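PDB 6UEH: Cow rumen GH26 endo-mannanase from Metagenome, which probably hydrolyses internal beta-1,4-mannosidic linkages in mannans such as galactomannan, as an endo-acting glycoside hydrolase of family 26. Local coordinates for residues D184-L187 against E188-Y191; L457-K460 against N461-S465; Q295-R298 against L299-E302. All blocks are in the same frame, centred on the assembly; numbering follows the deposited sequence.

Contact 1 (D184-L187 against E188-Y191)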
ATOM      1  N   ASP A 184      28.953   8.672   2.254  1.00 25.77           N
ATOM      2  CA  ASP A 184      28.190   9.378   3.281  1.00 26.14           C
ATOM      3  C   ASP A 184      26.736   8.906   3.342  1.00 23.12           C
ATOM      4  O   ASP A 184      25.855   9.481   2.703  1.00 22.05           O
ATOM      5  CB  ASP A 184      28.248  10.889   3.036  1.00 28.25           C
ATOM      6  CG  ASP A 184      27.501  11.682   4.094  1.00 28.71           C
ATOM      7  OD1 ASP A 184      27.278  11.148   5.202  1.00 28.62           O
ATOM      8  OD2 ASP A 184      27.144  12.846   3.818  1.00 29.35           O
ATOM      9  N   TYR A 185      26.488   7.869   4.136  1.00 22.62           N
ATOM     10  CA  TYR A 185      25.152   7.290   4.251  1.00 21.69           C
ATOM     11  C   TYR A 185      24.196   8.157   5.063  1.00 20.63           C
ATOM     12  O   TYR A 185      23.003   7.869   5.136  1.00 20.64           O
ATOM     13  CB  TYR A 185      25.227   5.898   4.882  1.00 22.17           C
ATOM     14  CG  TYR A 185      25.960   4.889   4.037  1.00 22.60           C
ATOM     15  CD1 TYR A 185      25.292   4.158   3.065  1.00 22.88           C
ATOM     16  CD2 TYR A 185      27.321   4.665   4.206  1.00 23.62           C
ATOM     17  CE1 TYR A 185      25.955   3.236   2.284  1.00 23.26           C
ATOM     18  CE2 TYR A 185      27.992   3.742   3.430  1.00 23.21           C
ATOM     19  CZ  TYR A 185      27.302   3.030   2.471  1.00 23.21           C
ATOM     20  OH  TYR A 185      27.961   2.109   1.691  1.00 24.06           O
ATOM     21  N   GLU A 186      24.715   9.218   5.668  1.00 19.56           N
ATOM     22  CA  GLU A 186      23.910  10.035   6.568  1.00 19.38           C
ATOM     23  C   GLU A 186      23.341  11.281   5.899  1.00 19.68           C
ATOM     24  O   GLU A 186      22.537  11.991   6.501  1.00 21.73           O
ATOM     25  CB  GLU A 186      24.737  10.440   7.792  1.00 19.00           C
ATOM     26  CG  GLU A 186      25.405   9.271   8.492  1.00 18.41           C
ATOM     27  CD  GLU A 186      24.421   8.176   8.862  1.00 19.78           C
ATOM     28  OE1 GLU A 186      24.757   6.987   8.678  1.00 19.35           O
ATOM     29  OE2 GLU A 186      23.312   8.501   9.339  1.00 19.35           O
ATOM     30  N   LEU A 187      23.752  11.532   4.657  1.00 19.12           N
ATOM     31  CA  LEU A 187      23.377  12.747   3.928  1.00 20.54           C
ATOM     32  C   LEU A 187      21.874  13.029   3.968  1.00 21.07           C
ATOM     33  O   LEU A 187      21.452  14.093   4.419  1.00 20.97           O
ATOM     34  CB  LEU A 187      23.847  12.654   2.471  1.00 21.13           C
ATOM     35  CG  LEU A 187      23.863  13.932   1.624  1.00 24.17           C
ATOM     36  CD1 LEU A 187      24.919  13.824   0.544  1.00 26.41           C
ATOM     37  CD2 LEU A 187      22.507  14.219   0.993  1.00 24.30           C
ATOM     38  N   GLU A 188      21.075  12.077   3.491  1.00 20.25           N
ATOM     39  CA  GLU A 188      19.622  12.232   3.467  1.00 19.77           C
ATOM     40  C   GLU A 188      19.058  12.504   4.858  1.00 19.36           C
ATOM     41  O   GLU A 188      18.120  13.281   5.021  1.00 18.22           O
ATOM     42  CB  GLU A 188      18.953  10.984   2.880  1.00 20.20           C
ATOM     43  CG  GLU A 188      18.924  10.930   1.357  1.00 20.90           C
ATOM     44  CD  GLU A 188      20.213  10.407   0.754  1.00 21.78           C
ATOM     45  OE1 GLU A 188      21.188  10.190   1.507  1.00 22.49           O
ATOM     46  OE2 GLU A 188      20.248  10.207  -0.478  1.00 21.46           O
ATOM     47  N   PHE A 189      19.645  11.864   5.861  1.00 17.17           N
ATOM     48  CA  PHE A 189      19.142  11.963   7.222  1.00 17.66           C
ATOM     49  C   PHE A 189      19.504  13.301   7.857  1.00 18.24           C
ATOM     50  O   PHE A 189      18.688  13.905   8.557  1.00 17.65           O
ATOM     51  CB  PHE A 189      19.668  10.791   8.051  1.00 18.07           C
ATOM     52  CG  PHE A 189      19.298   9.454   7.478  1.00 19.48           C
ATOM     53  CD1 PHE A 189      20.092   8.858   6.509  1.00 19.68           C
ATOM     54  CD2 PHE A 189      18.134   8.815   7.871  1.00 20.02           C
ATOM     55  CE1 PHE A 189      19.742   7.640   5.960  1.00 20.37           C
ATOM     56  CE2 PHE A 189      17.779   7.594   7.327  1.00 19.93           C
ATOM     57  CZ  PHE A 189      18.583   7.009   6.368  1.00 20.14           C
ATOM     58  N   GLU A 190      20.719  13.773   7.601  1.00 18.72           N
ATOM     59  CA  GLU A 190      21.137  15.074   8.105  1.00 19.74           C
ATOM     60  C   GLU A 190      20.358  16.192   7.417  1.00 19.61           C
ATOM     61  O   GLU A 190      20.142  17.253   8.001  1.00 20.13           O
ATOM     62  CB  GLU A 190      22.641  15.272   7.914  1.00 21.52           C
ATOM     63  CG  GLU A 190      23.489  14.317   8.740  1.00 23.26           C
ATOM     64  CD  GLU A 190      23.172  14.395  10.222  1.00 25.66           C
ATOM     65  OE1 GLU A 190      23.340  15.483  10.811  1.00 28.12           O
ATOM     66  OE2 GLU A 190      22.745  13.373  10.796  1.00 25.78           O
ATOM     67  N   TYR A 191      19.939  15.948   6.177  1.00 18.29           N
ATOM     68  CA  TYR A 191      19.099  16.904   5.460  1.00 19.42           C
ATOM     69  C   TYR A 191      17.775  17.095   6.187  1.00 19.77           C
ATOM     70  O   TYR A 191      17.336  18.223   6.416  1.00 19.87           O
ATOM     71  CB  TYR A 191      18.844  16.445   4.023  1.00 19.02           C
ATOM     72  CG  TYR A 191      17.803  17.273   3.293  1.00 19.71           C
ATOM     73  CD1 TYR A 191      18.116  18.528   2.784  1.00 20.48           C
ATOM     74  CD2 TYR A 191      16.510  16.798   3.112  1.00 19.30           C
ATOM     75  CE1 TYR A 191      17.165  19.289   2.116  1.00 21.24           C
ATOM     76  CE2 TYR A 191      15.554  17.550   2.447  1.00 19.68           C
ATOM     77  CZ  TYR A 191      15.887  18.795   1.950  1.00 21.19           C
ATOM     78  OH  TYR A 191      14.937  19.547   1.289  1.00 22.25           O
TER
HETATM   79  O   HOH W   1      21.598   7.806   2.735  1.00 22.06           O
HETATM   80  O   HOH W   2      22.286  10.606  10.788  1.00 21.00           O

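Contact 2 (L457-K460 against N461-S465)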
ATOM      1  N   LEU A 457      15.405  14.779  -1.326  1.00 19.96           N
ATOM      2  CA  LEU A 457      16.250  15.966  -1.428  1.00 20.81           C
ATOM      3  C   LEU A 457      15.724  17.019  -2.407  1.00 21.96           C
ATOM      4  O   LEU A 457      16.107  18.188  -2.326  1.00 22.50           O
ATOM      5  CB  LEU A 457      17.669  15.565  -1.835  1.00 20.48           C
ATOM      6  CG  LEU A 457      18.416  14.591  -0.923  1.00 20.46           C
ATOM      7  CD1 LEU A 457      19.772  14.257  -1.523  1.00 21.44           C
ATOM      8  CD2 LEU A 457      18.575  15.166   0.474  1.00 20.58           C
ATOM      9  N   ASP A 458      14.866  16.609  -3.337  1.00 19.58           N
ATOM     10  CA  ASP A 458      14.345  17.521  -4.354  1.00 22.37           C
ATOM     11  C   ASP A 458      12.931  17.967  -3.995  1.00 21.60           C
ATOM     12  O   ASP A 458      12.049  17.139  -3.763  1.00 20.46           O
ATOM     13  CB  ASP A 458      14.365  16.855  -5.733  1.00 23.96           C
ATOM     14  CG  ASP A 458      14.241  17.849  -6.877  1.00 26.56           C
ATOM     15  OD1 ASP A 458      13.479  18.832  -6.755  1.00 25.37           O
ATOM     16  OD2 ASP A 458      14.913  17.639  -7.908  1.00 29.13           O
ATOM     17  N   GLU A 459      12.717  19.278  -3.960  1.00 21.89           N
ATOM     18  CA  GLU A 459      11.429  19.824  -3.551  1.00 21.74           C
ATOM     19  C   GLU A 459      10.309  19.535  -4.549  1.00 21.83           C
ATOM     20  O   GLU A 459       9.137  19.750  -4.241  1.00 21.25           O
ATOM     21  CB  GLU A 459      11.537  21.331  -3.320  1.00 23.84           C
ATOM     22  CG  GLU A 459      12.270  21.699  -2.043  1.00 24.29           C
ATOM     23  CD  GLU A 459      12.006  23.125  -1.617  1.00 26.08           C
ATOM     24  OE1 GLU A 459      10.956  23.371  -0.984  1.00 24.94           O
ATOM     25  OE2 GLU A 459      12.847  23.999  -1.918  1.00 26.80           O
ATOM     26  N   LYS A 460      10.658  19.047  -5.737  1.00 22.53           N
ATOM     27  CA  LYS A 460       9.639  18.632  -6.700  1.00 22.89           C
ATOM     28  C   LYS A 460       8.944  17.371  -6.196  1.00 20.30           C
ATOM     29  O   LYS A 460       7.824  17.063  -6.600  1.00 19.11           O
ATOM     30  CB  LYS A 460      10.246  18.386  -8.083  1.00 26.79           C
ATOM     31  CG  LYS A 460      11.042  17.097  -8.195  1.00 30.10           C
ATOM     32  CD  LYS A 460      11.604  16.914  -9.594  1.00 34.49           C
ATOM     33  CE  LYS A 460      12.439  15.647  -9.687  1.00 36.13           C
ATOM     34  NZ  LYS A 460      13.081  15.510 -11.023  1.00 38.21           N
ATOM     35  N   ASN A 461       9.621  16.647  -5.311  1.00 19.34           N
ATOM     36  CA  ASN A 461       9.060  15.451  -4.696  1.00 18.71           C
ATOM     37  C   ASN A 461       8.495  15.742  -3.312  1.00 18.85           C
ATOM     38  O   ASN A 461       7.369  15.358  -2.997  1.00 17.45           O
ATOM     39  CB  ASN A 461      10.118  14.353  -4.611  1.00 18.57           C
ATOM     40  CG  ASN A 461      10.427  13.740  -5.959  1.00 19.19           C
ATOM     41  OD1 ASN A 461       9.520  13.377  -6.709  1.00 19.71           O
ATOM     42  ND2 ASN A 461      11.712  13.636  -6.283  1.00 19.65           N
ATOM     43  N   ASN A 462       9.287  16.412  -2.483  1.00 20.17           N
ATOM     44  CA  ASN A 462       8.829  16.829  -1.162  1.00 19.96           C
ATOM     45  C   ASN A 462       9.252  18.261  -0.859  1.00 19.92           C
ATOM     46  O   ASN A 462      10.440  18.547  -0.707  1.00 19.31           O
ATOM     47  CB  ASN A 462       9.360  15.885  -0.076  1.00 19.34           C
ATOM     48  CG  ASN A 462       8.636  14.549  -0.056  1.00 17.78           C
ATOM     49  OD1 ASN A 462       7.495  14.454   0.402  1.00 15.99           O
ATOM     50  ND2 ASN A 462       9.301  13.506  -0.542  1.00 16.71           N
ATOM     51  N   ALA A 463       8.273  19.157  -0.781  1.00 20.49           N
ATOM     52  CA  ALA A 463       8.538  20.560  -0.480  1.00 20.26           C
ATOM     53  C   ALA A 463       9.023  20.715   0.955  1.00 19.40           C
ATOM     54  O   ALA A 463       8.597  19.978   1.843  1.00 18.37           O
ATOM     55  CB  ALA A 463       7.291  21.400  -0.713  1.00 19.59           C
ATOM     56  N   LYS A 464       9.908  21.682   1.179  1.00 19.95           N
ATOM     57  CA  LYS A 464      10.456  21.918   2.510  1.00 20.81           C
ATOM     58  C   LYS A 464       9.375  22.296   3.522  1.00 20.46           C
ATOM     59  O   LYS A 464       9.417  21.859   4.671  1.00 19.96           O
ATOM     60  CB  LYS A 464      11.532  23.005   2.462  1.00 20.54           C
ATOM     61  CG  LYS A 464      12.808  22.578   1.753  1.00 23.36           C
ATOM     62  CD  LYS A 464      13.839  23.691   1.758  1.00 24.93           C
ATOM     63  CE  LYS A 464      15.121  23.263   1.066  1.00 25.17           C
ATOM     64  NZ  LYS A 464      16.127  24.360   1.062  1.00 27.43           N
ATOM     65  N   SER A 465       8.406  23.103   3.096  1.00 21.23           N
ATOM     66  CA  SER A 465       7.340  23.534   3.996  1.00 22.13           C
ATOM     67  C   SER A 465       6.481  22.350   4.435  1.00 21.79           C
ATOM     68  O   SER A 465       6.062  22.276   5.592  1.00 21.03           O
ATOM     69  CB  SER A 465       6.471  24.612   3.337  1.00 23.40           C
ATOM     70  OG  SER A 465       5.836  24.129   2.167  1.00 25.07           O
TER
HETATM   71  O   HOH W   3       8.741  24.943   0.576  1.00 25.50           O
HETATM   72  O   HOH W   4       7.863  15.341  -8.872  1.00 35.69           O

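Contact 3 (Q295-R298 against L299-E302)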
ATOM      1  N   GLN A 295      23.694 -12.550   7.137  1.00 15.84           N
ATOM      2  CA  GLN A 295      23.605 -11.196   7.669  1.00 17.82           C
ATOM      3  C   GLN A 295      22.451 -11.049   8.660  1.00 17.75           C
ATOM      4  O   GLN A 295      22.589 -10.386   9.689  1.00 19.40           O
ATOM      5  CB  GLN A 295      23.460 -10.189   6.527  1.00 16.96           C
ATOM      6  CG  GLN A 295      24.656 -10.178   5.600  1.00 18.37           C
ATOM      7  CD  GLN A 295      25.964 -10.011   6.353  1.00 19.15           C
ATOM      8  OE1 GLN A 295      26.084  -9.151   7.226  1.00 18.81           O
ATOM      9  NE2 GLN A 295      26.948 -10.843   6.027  1.00 20.23           N
ATOM     10  N   LEU A 296      21.319 -11.670   8.347  1.00 15.34           N
ATOM     11  CA  LEU A 296      20.148 -11.613   9.217  1.00 14.88           C
ATOM     12  C   LEU A 296      20.410 -12.308  10.548  1.00 14.60           C
ATOM     13  O   LEU A 296      19.852 -11.923  11.578  1.00 14.69           O
ATOM     14  CB  LEU A 296      18.936 -12.239   8.525  1.00 14.14           C
ATOM     15  CG  LEU A 296      18.474 -11.494   7.269  1.00 14.28           C
ATOM     16  CD1 LEU A 296      17.266 -12.178   6.639  1.00 13.69           C
ATOM     17  CD2 LEU A 296      18.166 -10.039   7.605  1.00 13.70           C
ATOM     18  N   GLN A 297      21.262 -13.329  10.518  1.00 13.62           N
ATOM     19  CA  GLN A 297      21.634 -14.057  11.725  1.00 16.08           C
ATOM     20  C   GLN A 297      22.446 -13.171  12.662  1.00 16.11           C
ATOM     21  O   GLN A 297      22.283 -13.230  13.880  1.00 15.93           O
ATOM     22  CB  GLN A 297      22.426 -15.319  11.374  1.00 18.96           C
ATOM     23  CG  GLN A 297      22.847 -16.138  12.586  1.00 24.34           C
ATOM     24  CD  GLN A 297      21.664 -16.719  13.336  1.00 28.18           C
ATOM     25  OE1 GLN A 297      20.796 -17.362  12.743  1.00 29.87           O
ATOM     26  NE2 GLN A 297      21.618 -16.492  14.648  1.00 28.65           N
ATOM     27  N   ARG A 298      23.324 -12.353  12.086  1.00 17.31           N
ATOM     28  CA  ARG A 298      24.106 -11.398  12.867  1.00 18.67           C
ATOM     29  C   ARG A 298      23.168 -10.452  13.621  1.00 18.30           C
ATOM     30  O   ARG A 298      23.381 -10.156  14.799  1.00 16.78           O
ATOM     31  CB  ARG A 298      25.052 -10.603  11.964  1.00 19.57           C
ATOM     32  CG  ARG A 298      26.092 -11.440  11.230  1.00 20.02           C
ATOM     33  CD  ARG A 298      26.886 -10.573  10.265  1.00 20.38           C
ATOM     34  NE  ARG A 298      27.672  -9.566  10.972  1.00 20.97           N
ATOM     35  CZ  ARG A 298      28.099  -8.435  10.424  1.00 22.51           C
ATOM     36  NH1 ARG A 298      27.801  -8.158   9.165  1.00 23.20           N
ATOM     37  NH2 ARG A 298      28.816  -7.576  11.135  1.00 20.70           N
ATOM     38  N   LEU A 299      22.122  -9.996  12.935  1.00 16.43           N
ATOM     39  CA  LEU A 299      21.103  -9.157  13.558  1.00 15.78           C
ATOM     40  C   LEU A 299      20.421  -9.909  14.692  1.00 15.11           C
ATOM     41  O   LEU A 299      20.257  -9.373  15.784  1.00 16.40           O
ATOM     42  CB  LEU A 299      20.064  -8.697  12.532  1.00 13.92           C
ATOM     43  CG  LEU A 299      20.556  -7.753  11.434  1.00 20.49           C
ATOM     44  CD1 LEU A 299      19.394  -7.309  10.554  1.00 18.98           C
ATOM     45  CD2 LEU A 299      21.264  -6.554  12.039  1.00 14.96           C
ATOM     46  N   GLN A 300      20.031 -11.155  14.433  1.00 16.58           N
ATOM     47  CA  GLN A 300      19.372 -11.961  15.456  1.00 17.31           C
ATOM     48  C   GLN A 300      20.302 -12.200  16.643  1.00 18.12           C
ATOM     49  O   GLN A 300      19.868 -12.157  17.797  1.00 18.99           O
ATOM     50  CB  GLN A 300      18.890 -13.297  14.880  1.00 18.28           C
ATOM     51  CG  GLN A 300      18.179 -14.177  15.906  1.00 21.30           C
ATOM     52  CD  GLN A 300      17.317 -15.259  15.272  1.00 22.96           C
ATOM     53  OE1 GLN A 300      16.142 -15.039  14.978  1.00 23.27           O
ATOM     54  NE2 GLN A 300      17.899 -16.437  15.067  1.00 23.22           N
ATOM     55  N   ASP A 301      21.580 -12.435  16.356  1.00 19.29           N
ATOM     56  CA  ASP A 301      22.586 -12.611  17.401  1.00 21.57           C
ATOM     57  C   ASP A 301      22.654 -11.407  18.331  1.00 20.56           C
ATOM     58  O   ASP A 301      22.826 -11.555  19.541  1.00 21.50           O
ATOM     59  CB  ASP A 301      23.970 -12.856  16.790  1.00 23.80           C
ATOM     60  CG  ASP A 301      24.121 -14.247  16.213  1.00 26.03           C
ATOM     61  OD1 ASP A 301      23.364 -15.152  16.621  1.00 25.64           O
ATOM     62  OD2 ASP A 301      25.013 -14.439  15.359  1.00 28.31           O
ATOM     63  N   GLU A 302      22.528 -10.215  17.759  1.00 18.90           N
ATOM     64  CA  GLU A 302      22.604  -8.982  18.533  1.00 21.81           C
ATOM     65  C   GLU A 302      21.214  -8.485  18.928  1.00 21.42           C
ATOM     66  O   GLU A 302      21.047  -7.326  19.310  1.00 20.96           O
ATOM     67  CB  GLU A 302      23.348  -7.902  17.743  1.00 23.94           C
ATOM     68  CG  GLU A 302      24.725  -8.331  17.237  1.00 25.20           C
ATOM     69  CD  GLU A 302      25.762  -8.450  18.342  1.00 29.70           C
ATOM     70  OE1 GLU A 302      25.508  -7.957  19.462  1.00 30.43           O
ATOM     71  OE2 GLU A 302      26.838  -9.035  18.084  1.00 31.42           O
TER
HETATM   72  O   HOH W   5      20.225 -16.768  17.379  1.00 42.01           O

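Contact 1 (D184-L187 against E188-Y191)
Glu190 N donates to Glu186 O (2.8 Å) and Tyr191 N to Leu187 O (3.0 Å), the i to i+4 bonds of a first helical turn, which a type I turn over Asp184-Leu187 leads into. Asp184 suits the start of that turn: its short carboxylate reaches Glu186 N through OD1 at 3.2 Å, from above the carboxylate plane, as a capping bond. The ring of Phe189 is directed back toward the turn, with CG anti to its own carbonyl carbon (chi1 -58°), and sets its edge against carbonyl oxygens: CD1 lies 3.4 Å from Tyr185 O, and Glu186 O lies in the ring plane. Glu186 OE2 and Glu190 OE2 are 5.1 Å apart, bridged by a water donating to both, which probably eases the repulsion of like charges. Arg203, which also makes a cation-pi contact with Phe189, and Arg231 form salt bridges that probably favour the charged form of Glu186; Tyr199 OH bonds to Glu190 OE2. A second water joins Tyr185 O to Glu188 OE1, and Glu188 OE2 accepts from Gly453 N. The turn thus opens helix 187-196 of the barrel domain, following strand 169-174, and Leu187 and Tyr191 pack on Leu457 of helix 454-457.

Contact 2 (L457-K460 against N461-S465)
Glu459 reaches forward over the turn to the start of the next helix, and its atoms meet the chain from Asn462 to Lys464 in turn. CB lies 4.0 Å from Asn462 O, which also receives a CA-H...O contact from Glu459 CA. CG is close to Asn462 O and to Lys464 CG, and the chain runs on extended (chi2 -162°), which carries the carboxylate to the helix start. There CD rests against Lys464 CG at 3.5 Å. OE1 accepts from Lys464 N at 2.9 Å, almost straight at 174°, on its anti side, and a water links it to Ser465 N. OE2 is 3.8 Å from both CD and CE of Lys464, whose chain crosses that of Glu459 at about a right angle; NZ is 4.4 Å from OE2, beyond a salt bridge. A glutamate suits this place because it is long enough to supply an acceptor where Ala463, at the N-cap, has none in its side chain. The turn behind it is held by Asp458: its O accepts from Asn461 N (2.9 Å) and Asn462 N (3.1 Å), and its OD1 takes Lys460 N in an Asx turn. Asn461 and Asn462 are buried, and their amides bond to main chain, Asn461 ND2 to Glu454 O and Asn462 OD1 to Ile432 N. The loop thereby joins helix 454-457 to helix 464-471, beside the residues that follow strand 423-429.

Contact 3 (Q295-R298 against L299-E302)
Gln297 O receives Asp301 N at 2.7 Å, the shortest polar bond here, and the same two residues are tied again through their side chains. Gln297 NE2 donates to Asp301 OD1 at 3.0 Å; the acceptor lies in the amide plane, but the N-H comes down from above the carboxylate, whose plane is turned 50° from the amide. The bend that makes this possible is in the glutamine: CG starts anti to the backbone N (chi1 -180°) and chi2 then folds the chain (65°), carrying the amide toward the last turn of the helix. An amide donor and a carboxylate acceptor four residues apart fit this spacing well, and the donor probably offsets the unfavourable placing of a negative side chain near the C-terminal end of the helix. A water accepts from both Gln297 NE2 and Gln300 NE2, while Gln300 OE1 accepts from His355 N and its NE2 donates to Asp353 O, in the loop between helix 334-351 and strand 357-362. Elsewhere on the helix, Arg298 bends at chi3 and its NH1 reaches back to Gln295 OE1 (2.8 Å), on a lone pair and with the two planes nearly shared; Glu222 pairs with NH2 and Thr221 also holds that oxygen. Leu296 CD2 and Leu299 CD1 meet at 4.2 Å, apolar residues suited to the buried side. Glu302 leaves the helix, its N still bonded to Arg298 O. Helix 280-301 thus ends with Leu296 and Leu299 on Leu306 of strand 306-309, and with Leu299 and Arg298 against helix 220-230.

All three contacts lie in the family 26 catalytic region, whose eight parallel strands and outer helices fit a TIM barrel; the calcium site belongs to the separate N-terminal CBM6-like part. Along the chain the order is contact 1, contact 3, contact 2. Contacts 1 and 2 have centres 15 Å apart and touch directly: helix 187-196 meets the loop of contact 2 by side-chain packing, Tyr191 with Lys464 included, so segments far apart in sequence lie together on the same side of the chain's centre. Contact 3, on helix 280-301, stands apart, its centre about 25 Å from that of contact 1 and 36 Å from that of contact 2. Each is a helix end, marking where the chain enters or leaves the outer helices.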